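PDB 3SQR: laccase, which probably couples oxidation of hydroquinone-type phenols to reduction of dioxygen to water at its copper ions, serving lignin degradation and detoxification of lignin-derived products. Local coordinates for residues A476-V481 with N507-I512; G460-I465 with A503-G508; L72-S77 with I110-N115; D151-K156 with E558-N563. All coordinates share one frame; numbering follows the deposited sequence. Where two conformers were deposited one is given.

The four contacts fall into two pairs on opposite sides of the chain's centre. Interactions 1 and 2, centres about 8 Å apart, lie in the third cupredoxin-like domain and share Asn-507 and Gly-508; Gln-477 NE2 of interaction 1 reaches Ala-503 O of interaction 2 at 2.8 Å. Interaction 2 carries the copper ligand His-463, and the side chain of Leu-510 in interaction 1 comes within about 8 Å of that of His-463. Interactions 3 and 4, centres about 13 Å apart, meet through the neighbouring strands 107-114 and 152-158, with Thr-113 OG1 and Thr-152 OG1 2.6 Å apart. Interaction 4 bridges 401 intervening residues, and interactions 1 and 2 are nested inside that loop.

Interaction 1 (A476-V481 with N507-I512); sequences AQETDV and NGYLAI
Tyr-509 lays one face of its ring against the aliphatic part of Glu-478, its partner on the adjacent antiparallel strand. The two side chains run side by side, and Glu-478 CB stands 3.9 Å from the centroid of the Tyr-509 ring, over the face but displaced toward the rim, in a CH-pi contact. Glu-478 CG carries on to within 3.5 Å of Tyr-509 OH, which makes a weak hydrogen bond to Ser-487 OG. Glutamate suits the site because its methylenes cover the ring while its exposed carboxylate leads away. Tyr-509 CG lies between its backbone N and carbonyl carbon (chi1 66°). At the ring edge, near its plane, Asp-480 O lies 3.3 Å from Tyr-509 CD1. On the same side of the sheet, Ala-476 CB lies 3.9 Å from Tyr-509 CE2 and also packs on Ala-511 CB. On the other side, Gln-477 CB meets Leu-510 CD1 at 4.0 Å.

Between the two layers of side chains, paired N-H and C=O groups join Ala-476 to Ala-511 and Glu-478 to Tyr-509, with Tyr-509 N 2.9 Å from Glu-478 O. Gly-508 suits its place because a CB would point at Glu-478 O; its bare CA instead makes a C-H...O contact of 3.1 Å to Asp-480 O.

Farther out, Phe-482 meets the Tyr-509 ring edge-to-face, while Gln-477 NE2 is hydrogen-bonded to Ala-503 O and Asp-370 OD2. Strand 509-515 is flanked by 472-478 and, on its other side, by 448-455, where Leu-510 bonds to Ile-453 through the backbone and Tyr-509 and Ala-511 rest on Val-452.

Interaction 2 (G460-I465 with A503-G508); sequences GIWHPI and ALPGNG. With CU (copper (II) ion), chain D.
At the mononuclear copper site, consistent with type 1, the ligand His-463 is paired with Leu-504 across an antiparallel strand pair. His-463 ND1 binds the copper ion at 2.0 Å. Two backbone bonds secure the histidine's strand: His-463 N to Leu-504 O (3.0 Å) and Leu-504 N to His-463 O (2.7 Å). His-463 CG is anti to the carbonyl carbon (chi1 -56°). The two side chains run side by side, Leu-504 CD2 coming 4.0 Å from His-463 CD2. Ile-461 CG2 covers the centre of one imidazole face.

One residue earlier, Trp-462 spreads its indole over the turn that follows Leu-504. Pro-505 CA stands 3.7 Å from the centroid of the Trp-462 six-membered ring, over the face, and Gly-506 CA 4.2 Å from that of the five-membered ring. Ala-503 CB meets the indole edge in plane, 3.8 Å from Trp-462 CE3. Gly-506 suits this spot because a CB would run into Gly-460 O. Pro-505 to Gly-508 form a type II beta turn, and Asn-507 takes the positive phi of its third position, which asparagine tolerates well. Cys-526 and His-531 complete a two-histidine, one-cysteine ligand set, as in the type 1 copper site of a cupredoxin domain.

Interaction 3 (L72-S77 with I110-N115); sequences LSVENS and IHVTNN. With NAG (2-acetamido-2-deoxy-beta-D-glucopyranose), chain H; NAG (2-acetamido-2-deoxy-beta-D-glucopyranose), chain G.
In the sheet of the first cupredoxin-like domain, Leu-72, Ser-73 and Val-74 pair in parallel with Val-112, Thr-113 and Asn-114. Leu-72 straddles Val-112: its N bonds to His-111 O (2.7 Å), and Leu-72 O takes Thr-113 N (2.9 Å). Two residues on, Val-74 straddles Asn-114 in the same way, with N bonded to Thr-113 O and O to Asn-115 N.

One side of the sheet is largely apolar. Leu-72 lies alongside Ile-110, with Leu-72 CD1 3.6 Å from Ile-110 CG2, while Val-74 CG2 touches Val-112 CG1 at 3.9 Å. Branched aliphatic residues suit this buried side, where Phe-91, Ile-123 and Tyr-155 pack around them. The polar exception is Asn-114, whose ND2 is hydrogen-bonded to Asn-119 O and Ile-147 O.

The other side is polar. Ser-73 OG, anti to its backbone N (chi1 165°), accepts from Asn-115 ND2 at 2.7 Å, in the plane of that amide, and donates to Glu-75 OE2. Farther along, Asn-76 ND2 is bonded covalently to C1 of an N-acetylglucosamine at 1.4 Å. A water accepts from Asn-76 N and donates to Asn-115 O, carrying the strand pairing past its last direct bond.

Interaction 4 (D151-K156 with E558-N563); sequences DTLTYK and EDTCAN
Asp-151, just before strand 152-158, reaches across to Asn-563 on helix 551-567. Its CB points toward the helix, and CG, anti to the backbone N (chi1 -163°), continues that way. From CG the group divides. OD1 turns back to its own strand, where Thr-152 N makes a weak bond of 2.8 Å to Asp-151 OD1. OD2 faces the helix and accepts from Asn-563 ND2 at 2.9 Å, a nearly straight bond (165°). The oxygen lies in the plane of the Asn-563 amide, yet the donor stands well above the carboxylate plane, the two planes being 71° apart.

The same OD2 also accepts a hydrogen bond from water 2, at 2.8 Å. This water donates as well to Thr-152 O, and it lies 2.6 Å from Thr-560 OG1, a hydroxyl that is also hydrogen-bonded to Ile-556 O within the helix. Water 3 lies 2.7 Å from Asp-151 OD2 on the way to Thr-560 O. A carboxylate suits this place, since one oxygen can gather an amide and two waters. Deeper in, the methyl Leu-153 CD1 packs against the hydroxyl oxygen Thr-560 OG1 at 3.6 Å.

The side of the helix carrying Thr-560 and Asn-563 is thus set against the outermost strand of the first sheet, and the disulfide Cys-145 to Cys-561 ties the helix to the same region. The arrangement is an interdomain contact in which the C-terminal helix returns to the first cupredoxin-like domain of a three-domain multicopper oxidase.

Interaction 1 (A476-V481 with N507-I512)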
# COMPACT_ATOMS: atom_id res chain seq x y z
N ALA A 476 -7.24 -16.70 8.82
CA ALA A 476 -6.72 -17.83 8.02
C ALA A 476 -6.08 -17.28 6.75
O ALA A 476 -6.62 -16.42 6.07
CB ALA A 476 -7.86 -18.79 7.64
N GLN A 477 -4.95 -17.84 6.40
CA GLN A 477 -4.33 -17.48 5.13
C GLN A 477 -3.76 -18.82 4.68
O GLN A 477 -2.72 -19.28 5.15
CB GLN A 477 -3.28 -16.42 5.39
CG GLN A 477 -2.55 -15.99 4.14
CD GLN A 477 -1.48 -15.02 4.39
OE1 GLN A 477 -0.58 -15.23 5.19
NE2 GLN A 477 -1.56 -13.87 3.68
N GLU A 478 -4.52 -19.49 3.84
CA GLU A 478 -4.34 -20.91 3.60
C GLU A 478 -4.21 -21.23 2.14
O GLU A 478 -5.00 -20.73 1.30
CB GLU A 478 -5.55 -21.68 4.14
CG GLU A 478 -5.73 -21.54 5.64
CD GLU A 478 -4.68 -22.23 6.47
OE1 GLU A 478 -4.18 -23.26 6.00
OE2 GLU A 478 -4.36 -21.73 7.58
N THR A 479 -3.27 -22.14 1.88
CA THR A 479 -3.10 -22.73 0.55
C THR A 479 -3.88 -24.03 0.50
O THR A 479 -3.33 -25.12 0.61
CB THR A 479 -1.65 -22.95 0.25
OG1 THR A 479 -1.03 -23.71 1.31
CG2 THR A 479 -0.97 -21.61 0.17
N ASP A 480 -5.18 -23.86 0.35
CA ASP A 480 -6.10 -24.97 0.15
C ASP A 480 -7.43 -24.42 -0.25
O ASP A 480 -7.64 -23.19 -0.31
CB ASP A 480 -6.18 -25.87 1.39
CG ASP A 480 -6.44 -27.38 1.02
OD1 ASP A 480 -6.90 -27.73 -0.10
OD2 ASP A 480 -6.21 -28.21 1.91
N VAL A 481 -8.33 -25.33 -0.55
CA VAL A 481 -9.68 -24.99 -0.96
C VAL A 481 -10.47 -24.69 0.32
O VAL A 481 -10.43 -25.49 1.27
CB VAL A 481 -10.27 -26.13 -1.79
CG1 VAL A 481 -11.77 -26.00 -1.98
CG2 VAL A 481 -9.54 -26.16 -3.21
N ASN A 507 -4.36 -20.11 -5.33
CA ASN A 507 -5.29 -21.27 -5.30
C ASN A 507 -5.80 -21.57 -3.91
O ASN A 507 -6.35 -22.66 -3.67
CB ASN A 507 -4.61 -22.50 -5.90
CG ASN A 507 -4.26 -22.31 -7.36
OD1 ASN A 507 -5.03 -21.72 -8.12
ND2 ASN A 507 -3.10 -22.80 -7.79
N GLY A 508 -5.72 -20.58 -3.03
CA GLY A 508 -6.16 -20.76 -1.66
C GLY A 508 -7.19 -19.76 -1.25
O GLY A 508 -8.00 -19.32 -2.05
N TYR A 509 -7.23 -19.47 0.04
CA TYR A 509 -8.16 -18.45 0.54
C TYR A 509 -7.55 -17.64 1.67
O TYR A 509 -6.63 -18.03 2.37
CB TYR A 509 -9.49 -19.10 0.95
CG TYR A 509 -9.37 -20.02 2.12
CD1 TYR A 509 -9.09 -21.37 1.96
CD2 TYR A 509 -9.59 -19.54 3.42
CE1 TYR A 509 -8.97 -22.19 3.06
CE2 TYR A 509 -9.48 -20.35 4.50
CZ TYR A 509 -9.18 -21.68 4.31
OH TYR A 509 -9.11 -22.47 5.44
N LEU A 510 -8.09 -16.44 1.81
CA LEU A 510 -7.73 -15.54 2.84
C LEU A 510 -9.02 -15.19 3.57
O LEU A 510 -9.99 -14.79 2.95
CB LEU A 510 -7.12 -14.30 2.20
CG LEU A 510 -6.87 -13.14 3.14
CD1 LEU A 510 -5.75 -13.48 4.19
CD2 LEU A 510 -6.55 -11.85 2.35
N ALA A 511 -8.99 -15.42 4.88
CA ALA A 511 -10.12 -15.10 5.73
C ALA A 511 -9.65 -13.98 6.64
O ALA A 511 -8.76 -14.16 7.47
CB ALA A 511 -10.56 -16.36 6.55
N ILE A 512 -10.26 -12.81 6.45
CA ILE A 512 -9.93 -11.61 7.20
C ILE A 512 -11.14 -11.13 7.96
O ILE A 512 -12.22 -11.03 7.41
CB ILE A 512 -9.38 -10.48 6.27
CG1 ILE A 512 -10.33 -10.13 5.16
CG2 ILE A 512 -7.97 -10.82 5.74
CD1 ILE A 512 -9.97 -8.80 4.46

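Interaction 2 (G460-I465 with A503-G508)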
# COMPACT_ATOMS: atom_id res chain seq x y z
N GLY A 460 -3.04 -19.52 -9.32
CA GLY A 460 -2.10 -19.66 -8.26
C GLY A 460 -1.24 -18.40 -8.00
O GLY A 460 -0.15 -18.52 -7.43
N ILE A 461 -1.76 -17.22 -8.35
CA ILE A 461 -1.08 -15.95 -8.02
C ILE A 461 -1.36 -15.57 -6.55
O ILE A 461 -2.47 -15.73 -6.10
CB ILE A 461 -1.52 -14.82 -8.92
CG1 ILE A 461 -1.03 -15.03 -10.39
CG2 ILE A 461 -0.92 -13.48 -8.35
CD1 ILE A 461 -1.86 -14.32 -11.47
N TRP A 462 -0.35 -15.08 -5.82
CA TRP A 462 -0.59 -14.58 -4.44
C TRP A 462 -0.93 -13.08 -4.47
O TRP A 462 -0.02 -12.25 -4.70
CB TRP A 462 0.66 -14.83 -3.57
CG TRP A 462 0.85 -16.25 -3.25
CD1 TRP A 462 1.08 -17.26 -4.13
CD2 TRP A 462 0.85 -16.85 -1.94
NE1 TRP A 462 1.25 -18.45 -3.45
CE2 TRP A 462 1.08 -18.22 -2.11
CE3 TRP A 462 0.67 -16.34 -0.65
CZ2 TRP A 462 1.14 -19.11 -1.04
CZ3 TRP A 462 0.73 -17.24 0.44
CH2 TRP A 462 0.97 -18.60 0.23
N HIS A 463 -2.22 -12.74 -4.34
CA HIS A 463 -2.75 -11.41 -4.57
C HIS A 463 -2.70 -10.60 -3.28
O HIS A 463 -3.26 -11.03 -2.27
CB HIS A 463 -4.21 -11.42 -5.07
CG HIS A 463 -4.42 -12.22 -6.31
ND1 HIS A 463 -4.38 -11.66 -7.56
CD2 HIS A 463 -4.67 -13.54 -6.49
CE1 HIS A 463 -4.57 -12.61 -8.48
NE2 HIS A 463 -4.79 -13.75 -7.85
N PRO A 464 -1.97 -9.46 -3.28
CA PRO A 464 -1.91 -8.62 -2.06
C PRO A 464 -3.23 -7.88 -1.87
O PRO A 464 -3.56 -6.96 -2.63
CB PRO A 464 -0.77 -7.67 -2.37
CG PRO A 464 -0.81 -7.55 -3.91
CD PRO A 464 -1.14 -8.92 -4.38
N ILE A 465 -4.01 -8.31 -0.89
CA ILE A 465 -5.37 -7.77 -0.79
C ILE A 465 -5.30 -6.67 0.26
O ILE A 465 -4.82 -6.90 1.39
CB ILE A 465 -6.35 -8.87 -0.29
CG1 ILE A 465 -6.38 -10.02 -1.30
CG2 ILE A 465 -7.74 -8.25 0.00
CD1 ILE A 465 -6.87 -9.60 -2.68
N ALA A 503 -1.86 -11.29 1.64
CA ALA A 503 -1.93 -12.11 0.46
C ALA A 503 -3.11 -13.04 0.46
O ALA A 503 -3.32 -13.76 1.45
CB ALA A 503 -0.63 -12.93 0.31
N LEU A 504 -3.86 -13.02 -0.62
CA LEU A 504 -4.72 -14.15 -0.98
C LEU A 504 -3.80 -15.21 -1.59
O LEU A 504 -3.26 -15.02 -2.67
CB LEU A 504 -5.75 -13.74 -2.00
CG LEU A 504 -6.49 -14.84 -2.76
CD1 LEU A 504 -7.19 -15.78 -1.80
CD2 LEU A 504 -7.46 -14.15 -3.75
N PRO A 505 -3.63 -16.32 -0.88
CA PRO A 505 -2.69 -17.33 -1.44
C PRO A 505 -3.16 -17.88 -2.75
O PRO A 505 -4.29 -18.19 -2.89
CB PRO A 505 -2.70 -18.43 -0.39
CG PRO A 505 -3.01 -17.68 0.89
CD PRO A 505 -4.10 -16.73 0.44
N GLY A 506 -2.22 -18.10 -3.67
CA GLY A 506 -2.52 -18.67 -4.93
C GLY A 506 -3.18 -20.03 -4.74
O GLY A 506 -2.64 -20.89 -4.03
N ASN A 507 -4.36 -20.11 -5.33
CA ASN A 507 -5.29 -21.27 -5.30
C ASN A 507 -5.80 -21.57 -3.91
O ASN A 507 -6.35 -22.66 -3.67
CB ASN A 507 -4.61 -22.50 -5.90
CG ASN A 507 -4.26 -22.31 -7.36
OD1 ASN A 507 -5.03 -21.72 -8.12
ND2 ASN A 507 -3.10 -22.80 -7.79
N GLY A 508 -5.72 -20.58 -3.03
CA GLY A 508 -6.16 -20.76 -1.66
C GLY A 508 -7.19 -19.76 -1.25
O GLY A 508 -8.00 -19.32 -2.05
CU CU D . -4.00 -9.73 -8.00

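Interaction 3 (L72-S77 with I110-N115)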
# COMPACT_ATOMS: atom_id res chain seq x y z
N LEU A 72 0.28 19.83 -1.82
CA LEU A 72 0.88 18.89 -2.77
C LEU A 72 0.35 19.23 -4.12
O LEU A 72 -0.84 19.49 -4.31
CB LEU A 72 0.52 17.43 -2.47
CG LEU A 72 1.03 16.84 -1.15
CD1 LEU A 72 0.57 15.41 -0.91
CD2 LEU A 72 2.53 16.94 -1.16
N SER A 73 1.25 19.15 -5.07
CA SER A 73 0.88 19.34 -6.45
C SER A 73 1.15 18.06 -7.21
O SER A 73 2.27 17.54 -7.25
CB SER A 73 1.66 20.52 -7.02
OG SER A 73 1.60 20.53 -8.43
N VAL A 74 0.10 17.55 -7.85
CA VAL A 74 0.22 16.39 -8.69
C VAL A 74 0.68 16.85 -10.05
O VAL A 74 -0.01 17.62 -10.71
CB VAL A 74 -1.09 15.62 -8.80
CG1 VAL A 74 -0.98 14.48 -9.82
CG2 VAL A 74 -1.45 15.12 -7.40
N GLU A 75 1.85 16.39 -10.41
CA GLU A 75 2.54 16.92 -11.58
C GLU A 75 2.94 15.93 -12.61
O GLU A 75 3.15 14.77 -12.38
CB GLU A 75 3.79 17.69 -11.14
CG GLU A 75 3.47 18.66 -10.05
CD GLU A 75 4.47 19.76 -9.87
OE1 GLU A 75 5.69 19.55 -10.04
OE2 GLU A 75 3.98 20.86 -9.54
N ASN A 76 3.04 16.47 -13.82
CA ASN A 76 3.50 15.75 -14.95
C ASN A 76 4.96 16.10 -15.18
O ASN A 76 5.29 17.23 -15.50
CB ASN A 76 2.58 16.12 -16.12
CG ASN A 76 2.72 15.17 -17.26
OD1 ASN A 76 3.68 14.39 -17.42
ND2 ASN A 76 1.71 15.24 -18.13
N SER A 77 5.83 15.15 -14.92
CA SER A 77 7.23 15.40 -14.74
C SER A 77 8.12 14.61 -15.67
O SER A 77 7.69 13.71 -16.42
CB SER A 77 7.56 14.99 -13.29
OG SER A 77 6.65 15.54 -12.35
N ILE A 110 -4.16 18.38 3.94
CA ILE A 110 -3.32 18.19 2.78
C ILE A 110 -4.05 18.71 1.56
O ILE A 110 -4.98 18.11 1.10
CB ILE A 110 -2.93 16.76 2.58
CG1 ILE A 110 -2.38 16.19 3.91
CG2 ILE A 110 -1.96 16.64 1.34
CD1 ILE A 110 -2.32 14.68 4.01
N HIS A 111 -3.62 19.87 1.10
CA HIS A 111 -4.18 20.50 -0.10
C HIS A 111 -3.59 19.88 -1.32
O HIS A 111 -2.39 20.04 -1.56
CB HIS A 111 -3.89 21.99 -0.13
CG HIS A 111 -4.19 22.70 1.15
ND1 HIS A 111 -5.45 23.16 1.46
CD2 HIS A 111 -3.39 23.05 2.19
CE1 HIS A 111 -5.42 23.73 2.66
NE2 HIS A 111 -4.18 23.70 3.11
N VAL A 112 -4.41 19.15 -2.09
CA VAL A 112 -3.94 18.42 -3.24
C VAL A 112 -4.47 19.10 -4.47
O VAL A 112 -5.67 19.04 -4.75
CB VAL A 112 -4.35 16.96 -3.27
CG1 VAL A 112 -3.82 16.28 -4.51
CG2 VAL A 112 -3.73 16.23 -1.98
N THR A 113 -3.54 19.65 -5.24
CA THR A 113 -3.91 20.29 -6.53
C THR A 113 -3.50 19.42 -7.67
O THR A 113 -2.34 18.96 -7.74
CB THR A 113 -3.23 21.67 -6.65
OG1 THR A 113 -3.60 22.53 -5.55
CG2 THR A 113 -3.57 22.31 -8.04
N ASN A 114 -4.45 19.13 -8.55
CA ASN A 114 -4.18 18.33 -9.71
C ASN A 114 -3.64 19.21 -10.80
O ASN A 114 -4.40 19.86 -11.50
CB ASN A 114 -5.43 17.59 -10.25
CG ASN A 114 -5.12 16.73 -11.39
OD1 ASN A 114 -3.95 16.58 -11.79
ND2 ASN A 114 -6.17 16.03 -11.93
N ASN A 115 -2.35 19.15 -11.01
CA ASN A 115 -1.71 19.86 -12.12
C ASN A 115 -1.34 19.00 -13.33
O ASN A 115 -0.49 19.39 -14.14
CB ASN A 115 -0.53 20.68 -11.61
CG ASN A 115 -0.98 21.84 -10.79
OD1 ASN A 115 -1.87 22.64 -11.21
ND2 ASN A 115 -0.45 21.93 -9.56
C1 NAG H . 1.75 14.45 -19.30
C2 NAG H . 0.39 14.30 -19.91
C3 NAG H . 0.50 13.57 -21.22
C4 NAG H . 1.48 14.25 -22.17
C5 NAG H . 2.79 14.41 -21.41
C6 NAG H . 3.81 15.13 -22.30
C7 NAG H . -1.32 13.84 -18.26
C8 NAG H . -1.95 12.75 -17.46
N2 NAG H . -0.39 13.44 -19.05
O3 NAG H . -0.78 13.46 -21.77
O4 NAG H . 1.70 13.39 -23.28
O5 NAG H . 2.53 15.19 -20.25
O6 NAG H . 3.34 16.44 -22.53
O7 NAG H . -1.67 15.00 -18.15
C1 NAG G . 4.45 21.34 -3.81
C2 NAG G . 4.76 22.28 -2.66
C3 NAG G . 3.71 23.35 -2.55
C4 NAG G . 3.62 24.08 -3.87
C5 NAG G . 3.33 23.10 -4.97
C6 NAG G . 3.24 23.77 -6.34
C7 NAG G . 5.85 20.97 -0.91
C8 NAG G . 5.59 20.12 0.30
N2 NAG G . 4.73 21.48 -1.45
O3 NAG G . 4.12 24.24 -1.59
O4 NAG G . 2.59 24.99 -3.78
O5 NAG G . 4.36 22.10 -5.03
O6 NAG G . 4.52 24.38 -6.62
O7 NAG G . 6.99 21.13 -1.34
O HOH W 1 2.19 19.16 -14.30

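Interaction 4 (D151-K156 with E558-N563)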
# COMPACT_ATOMS: atom_id res chain seq x y z
N ASP A 151 -8.08 21.55 -10.43
CA ASP A 151 -8.80 21.69 -9.22
C ASP A 151 -7.90 21.27 -8.02
O ASP A 151 -6.87 20.60 -8.21
CB ASP A 151 -10.05 20.85 -9.27
CG ASP A 151 -11.06 21.23 -8.24
OD1 ASP A 151 -10.93 22.32 -7.64
OD2 ASP A 151 -12.03 20.45 -8.02
N THR A 152 -8.35 21.65 -6.85
CA THR A 152 -7.76 21.33 -5.57
C THR A 152 -8.78 20.67 -4.65
O THR A 152 -9.94 21.12 -4.57
CB THR A 152 -7.14 22.57 -4.90
OG1 THR A 152 -6.13 23.09 -5.79
CG2 THR A 152 -6.52 22.20 -3.49
N LEU A 153 -8.33 19.63 -3.92
CA LEU A 153 -9.12 19.03 -2.90
C LEU A 153 -8.26 19.01 -1.69
O LEU A 153 -7.17 18.49 -1.79
CB LEU A 153 -9.50 17.61 -3.25
CG LEU A 153 -10.32 16.88 -2.20
CD1 LEU A 153 -11.58 17.64 -1.63
CD2 LEU A 153 -10.66 15.48 -2.77
N THR A 154 -8.80 19.52 -0.59
CA THR A 154 -8.10 19.50 0.72
C THR A 154 -8.56 18.30 1.53
O THR A 154 -9.67 18.25 2.02
CB THR A 154 -8.30 20.81 1.46
OG1 THR A 154 -7.81 21.88 0.63
CG2 THR A 154 -7.53 20.78 2.85
N TYR A 155 -7.65 17.36 1.73
CA TYR A 155 -7.93 16.20 2.54
C TYR A 155 -7.66 16.57 3.99
O TYR A 155 -6.68 17.22 4.29
CB TYR A 155 -7.08 15.03 2.10
CG TYR A 155 -7.37 14.51 0.69
CD1 TYR A 155 -6.87 15.11 -0.47
CD2 TYR A 155 -8.17 13.41 0.52
CE1 TYR A 155 -7.11 14.61 -1.72
CE2 TYR A 155 -8.41 12.90 -0.70
CZ TYR A 155 -7.91 13.49 -1.84
OH TYR A 155 -8.17 12.91 -3.08
N LYS A 156 -8.58 16.18 4.85
CA LYS A 156 -8.44 16.37 6.26
C LYS A 156 -8.69 15.14 7.02
O LYS A 156 -9.79 14.57 6.92
CB LYS A 156 -9.42 17.49 6.70
CG LYS A 156 -9.08 18.86 6.10
CD LYS A 156 -10.04 19.95 6.71
CE LYS A 156 -9.80 21.35 6.12
NZ LYS A 156 -10.27 22.45 7.11
N GLU A 558 -19.21 17.82 -3.13
CA GLU A 558 -20.03 18.35 -4.23
C GLU A 558 -19.24 19.19 -5.20
O GLU A 558 -19.38 19.03 -6.43
CB GLU A 558 -21.19 19.15 -3.63
CG GLU A 558 -22.21 18.28 -2.98
CD GLU A 558 -23.21 19.05 -2.08
OE1 GLU A 558 -23.06 20.30 -1.84
OE2 GLU A 558 -24.12 18.37 -1.59
N ASP A 559 -18.39 20.06 -4.65
CA ASP A 559 -17.60 20.91 -5.48
C ASP A 559 -16.61 20.10 -6.32
O ASP A 559 -16.43 20.35 -7.51
CB ASP A 559 -16.82 21.94 -4.68
CG ASP A 559 -17.73 23.03 -3.96
OD1 ASP A 559 -18.97 23.09 -4.15
OD2 ASP A 559 -17.19 23.75 -3.08
N THR A 560 -15.97 19.09 -5.70
CA THR A 560 -15.07 18.28 -6.51
C THR A 560 -15.80 17.59 -7.66
O THR A 560 -15.29 17.46 -8.77
CB THR A 560 -14.34 17.22 -5.61
OG1 THR A 560 -13.75 17.92 -4.50
CG2 THR A 560 -13.31 16.39 -6.44
N CYS A 561 -16.98 17.07 -7.38
CA CYS A 561 -17.74 16.35 -8.40
C CYS A 561 -18.23 17.35 -9.46
O CYS A 561 -18.11 17.08 -10.64
CB CYS A 561 -18.96 15.67 -7.79
SG CYS A 561 -18.48 14.14 -6.89
N ALA A 562 -18.70 18.50 -9.01
CA ALA A 562 -19.06 19.57 -9.96
C ALA A 562 -17.91 19.89 -10.92
O ALA A 562 -18.09 19.91 -12.15
CB ALA A 562 -19.53 20.81 -9.21
N ASN A 563 -16.69 20.05 -10.40
CA ASN A 563 -15.55 20.32 -11.26
C ASN A 563 -15.16 19.16 -12.12
O ASN A 563 -14.71 19.35 -13.26
CB ASN A 563 -14.37 20.84 -10.44
CG ASN A 563 -14.70 22.13 -9.75
OD1 ASN A 563 -15.66 22.80 -10.14
ND2 ASN A 563 -13.96 22.46 -8.68
O HOH W 2 -12.05 19.73 -5.28
O HOH W 3 -12.59 18.14 -9.21